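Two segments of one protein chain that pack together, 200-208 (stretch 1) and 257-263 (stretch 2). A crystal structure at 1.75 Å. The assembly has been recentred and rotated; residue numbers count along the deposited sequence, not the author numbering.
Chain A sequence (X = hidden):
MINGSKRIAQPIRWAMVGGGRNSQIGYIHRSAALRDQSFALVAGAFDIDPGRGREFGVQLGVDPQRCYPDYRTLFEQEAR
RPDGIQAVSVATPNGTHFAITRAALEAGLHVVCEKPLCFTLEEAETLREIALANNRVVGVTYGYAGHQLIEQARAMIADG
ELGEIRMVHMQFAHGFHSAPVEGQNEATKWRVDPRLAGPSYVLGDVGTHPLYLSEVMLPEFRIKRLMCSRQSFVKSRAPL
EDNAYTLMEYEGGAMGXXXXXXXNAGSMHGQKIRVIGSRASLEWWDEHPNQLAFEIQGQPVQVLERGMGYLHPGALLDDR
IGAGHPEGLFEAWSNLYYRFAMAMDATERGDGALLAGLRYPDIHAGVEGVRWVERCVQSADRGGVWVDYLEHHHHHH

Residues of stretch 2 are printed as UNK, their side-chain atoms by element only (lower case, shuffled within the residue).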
# COMPACT_ATOMS: atom_id res chain seq x y z
N SER A 200 -17.79 -14.33 27.01
CA SER A 200 -17.06 -14.34 25.72
C SER A 200 -15.64 -13.82 25.91
O SER A 200 -15.37 -13.12 26.92
CB SER A 200 -17.83 -13.57 24.68
OG SER A 200 -17.26 -12.30 24.46
N TYR A 201 -14.76 -14.15 24.97
CA TYR A 201 -13.44 -13.50 24.88
C TYR A 201 -13.48 -12.51 23.71
O TYR A 201 -13.84 -11.35 23.96
CB TYR A 201 -12.29 -14.52 24.87
CG TYR A 201 -10.98 -13.87 24.50
CD1 TYR A 201 -10.73 -12.55 24.84
CD2 TYR A 201 -10.01 -14.55 23.78
CE1 TYR A 201 -9.55 -11.92 24.47
CE2 TYR A 201 -8.82 -13.94 23.42
CZ TYR A 201 -8.59 -12.62 23.77
OH TYR A 201 -7.44 -11.99 23.38
N VAL A 202 -13.17 -12.92 22.47
CA VAL A 202 -12.92 -11.92 21.38
C VAL A 202 -14.20 -11.16 20.98
O VAL A 202 -14.04 -10.01 20.52
CB VAL A 202 -12.20 -12.52 20.16
CG1 VAL A 202 -10.79 -12.93 20.53
CG2 VAL A 202 -12.97 -13.64 19.49
N LEU A 203 -15.40 -11.72 21.10
CA LEU A 203 -16.64 -10.97 20.73
C LEU A 203 -16.68 -9.67 21.54
O LEU A 203 -16.82 -8.58 20.94
CB LEU A 203 -17.87 -11.84 21.02
CG LEU A 203 -18.09 -12.99 20.05
CD1 LEU A 203 -19.05 -14.01 20.65
CD2 LEU A 203 -18.59 -12.50 18.71
N GLY A 204 -16.52 -9.80 22.85
CA GLY A 204 -16.55 -8.68 23.80
C GLY A 204 -15.29 -7.86 23.74
O GLY A 204 -15.37 -6.62 23.85
N ASP A 205 -14.14 -8.51 23.57
CA ASP A 205 -12.82 -7.83 23.72
C ASP A 205 -12.56 -6.96 22.49
O ASP A 205 -12.05 -5.82 22.64
CB ASP A 205 -11.70 -8.84 23.93
CG ASP A 205 -10.43 -8.18 24.43
OD1 ASP A 205 -10.47 -7.61 25.53
OD2 ASP A 205 -9.42 -8.22 23.71
N VAL A 206 -12.85 -7.47 21.29
CA VAL A 206 -12.45 -6.75 20.05
C VAL A 206 -13.64 -6.57 19.11
O VAL A 206 -13.74 -5.50 18.52
CB VAL A 206 -11.22 -7.40 19.39
CG1 VAL A 206 -9.98 -7.25 20.26
CG2 VAL A 206 -11.46 -8.86 19.02
N GLY A 207 -14.55 -7.54 18.99
CA GLY A 207 -15.68 -7.45 18.05
C GLY A 207 -16.53 -6.20 18.28
O GLY A 207 -17.02 -5.61 17.29
N THR A 208 -16.69 -5.79 19.54
CA THR A 208 -17.60 -4.67 19.91
C THR A 208 -17.01 -3.33 19.45
O THR A 208 -17.78 -2.36 19.35
CB THR A 208 -17.89 -4.64 21.42
OG1 THR A 208 -16.66 -4.77 22.12
CG2 THR A 208 -18.85 -5.73 21.83
N UNK A 257 -21.51 -8.12 8.74
CA UNK A 257 -20.60 -9.24 9.05
C UNK A 257 -19.55 -8.72 10.01
O UNK A 257 -18.99 -7.65 9.72
c UNK A 257 -18.89 -10.79 7.88
c UNK A 257 -19.97 -9.72 7.74
c UNK A 257 -18.21 -11.02 6.54
c UNK A 257 -19.45 -12.09 8.42
N UNK A 258 -19.31 -9.44 11.10
CA UNK A 258 -18.22 -9.11 12.06
C UNK A 258 -17.32 -10.33 12.20
O UNK A 258 -17.81 -11.41 12.61
c UNK A 258 -19.82 -7.61 13.32
c UNK A 258 -18.73 -8.66 13.44
c UNK A 258 -17.59 -8.17 14.32
N UNK A 259 -16.05 -10.18 11.84
CA UNK A 259 -15.00 -11.18 12.13
C UNK A 259 -14.21 -10.71 13.36
O UNK A 259 -13.53 -9.68 13.27
c UNK A 259 -11.67 -12.31 10.61
c UNK A 259 -12.99 -13.42 12.05
c UNK A 259 -11.05 -11.49 9.67
c UNK A 259 -10.94 -13.38 11.18
n UNK A 259 -11.77 -14.04 12.05
c UNK A 259 -9.74 -11.74 9.31
c UNK A 259 -9.62 -13.64 10.82
c UNK A 259 -9.04 -12.80 9.89
c UNK A 259 -12.98 -12.35 11.19
c UNK A 259 -14.11 -11.42 10.90
N UNK A 260 -14.35 -11.41 14.48
CA UNK A 260 -13.63 -11.15 15.75
C UNK A 260 -12.52 -12.20 15.90
O UNK A 260 -12.84 -13.39 15.79
o UNK A 260 -15.68 -10.34 16.76
c UNK A 260 -14.57 -11.21 16.94
N UNK A 261 -11.26 -11.81 16.12
CA UNK A 261 -10.18 -12.82 16.24
C UNK A 261 -8.99 -12.31 17.04
O UNK A 261 -8.63 -11.12 16.90
o UNK A 261 -8.95 -14.47 15.00
c UNK A 261 -9.76 -13.31 14.88
N UNK A 262 -8.40 -13.19 17.83
CA UNK A 262 -7.10 -12.99 18.49
C UNK A 262 -6.09 -14.00 17.95
O UNK A 262 -4.96 -14.02 18.45
c UNK A 262 -7.26 -13.10 19.99
N UNK A 263 -6.46 -14.77 16.92
CA UNK A 263 -5.61 -15.87 16.36
C UNK A 263 -5.39 -15.66 14.86
O UNK A 263 -5.01 -16.63 14.16
c UNK A 263 -6.33 -17.45 18.18
c UNK A 263 -7.60 -17.43 16.04
c UNK A 263 -6.24 -17.24 16.68

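Position 257 opens the segment in an extended strand conformation. Its side chain has four carbons, forked at the second, and all of them lie out of reach of stretch 1. A chain that forks one carbon beyond CB is leucine, so this is Leu257, which takes no part in the contact.

Position 258 carries three carbons, one bearing the other two, and its CB points toward the helix. One methyl lies 4.0 Å from the backbone O of Gly207. Branching at CB identifies valine, and Val258, with the t rotamer, suits an extended strand and a buried apolar site; the methyl near Gly207 O is CG1.

At position 259 one carbon leads to fused five- and six-membered rings holding eight carbons and one nitrogen, an indole. This is Trp259. Its CB points away from stretch 1, as strand alternation demands, and its NE1 is hydrogen-bonded elsewhere in the structure.

Position 260 has one carbon and one oxygen, and its CB points back toward the helix. The oxygen sits 3.2 Å from Gly207 CA, too close an approach to leave space for a bulky group between the backbones. The residue is Ser260, with chi1 in the m well. Its small side chain fits beneath the helix, where Leu203 CD2 also lies 4.1 Å from Ser260 OG and Val202 CG2 lies 3.9 Å from Ser260 CB.

Position 261 again shows one carbon and one oxygen, but its CB points away, so its backbone supplies the contact: its N is 4.1 Å from Val206 CG2. This is Ser261. Its OG accepts a hydrogen bond from the backbone N of position 263, 3.2 Å away, just where the strand gives way to loop.

Position 262 has a single side-chain carbon, hence Ala262. Ala262 CB points toward stretch 1 and lies 3.6 Å from both Val202 CG1 and Tyr201 OH, so a lone methyl fills the space beside valine and the obliquely placed tyrosine ring.

Position 263 repeats the pattern of one carbon carrying two, which makes it Val263. Its CA-to-CB bond points sideways, and the side chain makes no contact with stretch 1.

The contact works by close packing, with no hydrogen bond between the segments. Gly207 and Ser260 bring their CA atoms within 4.8 Å, and a CB on Gly207 would fall 2.3 Å from Ser260 OG, a clash that the glycine avoids. Around this close approach, Val202 and Val206 point toward the strand, and Ala262 extends the apolar packing to Tyr201.

Stretch 2 (257-263) LVWSSAV
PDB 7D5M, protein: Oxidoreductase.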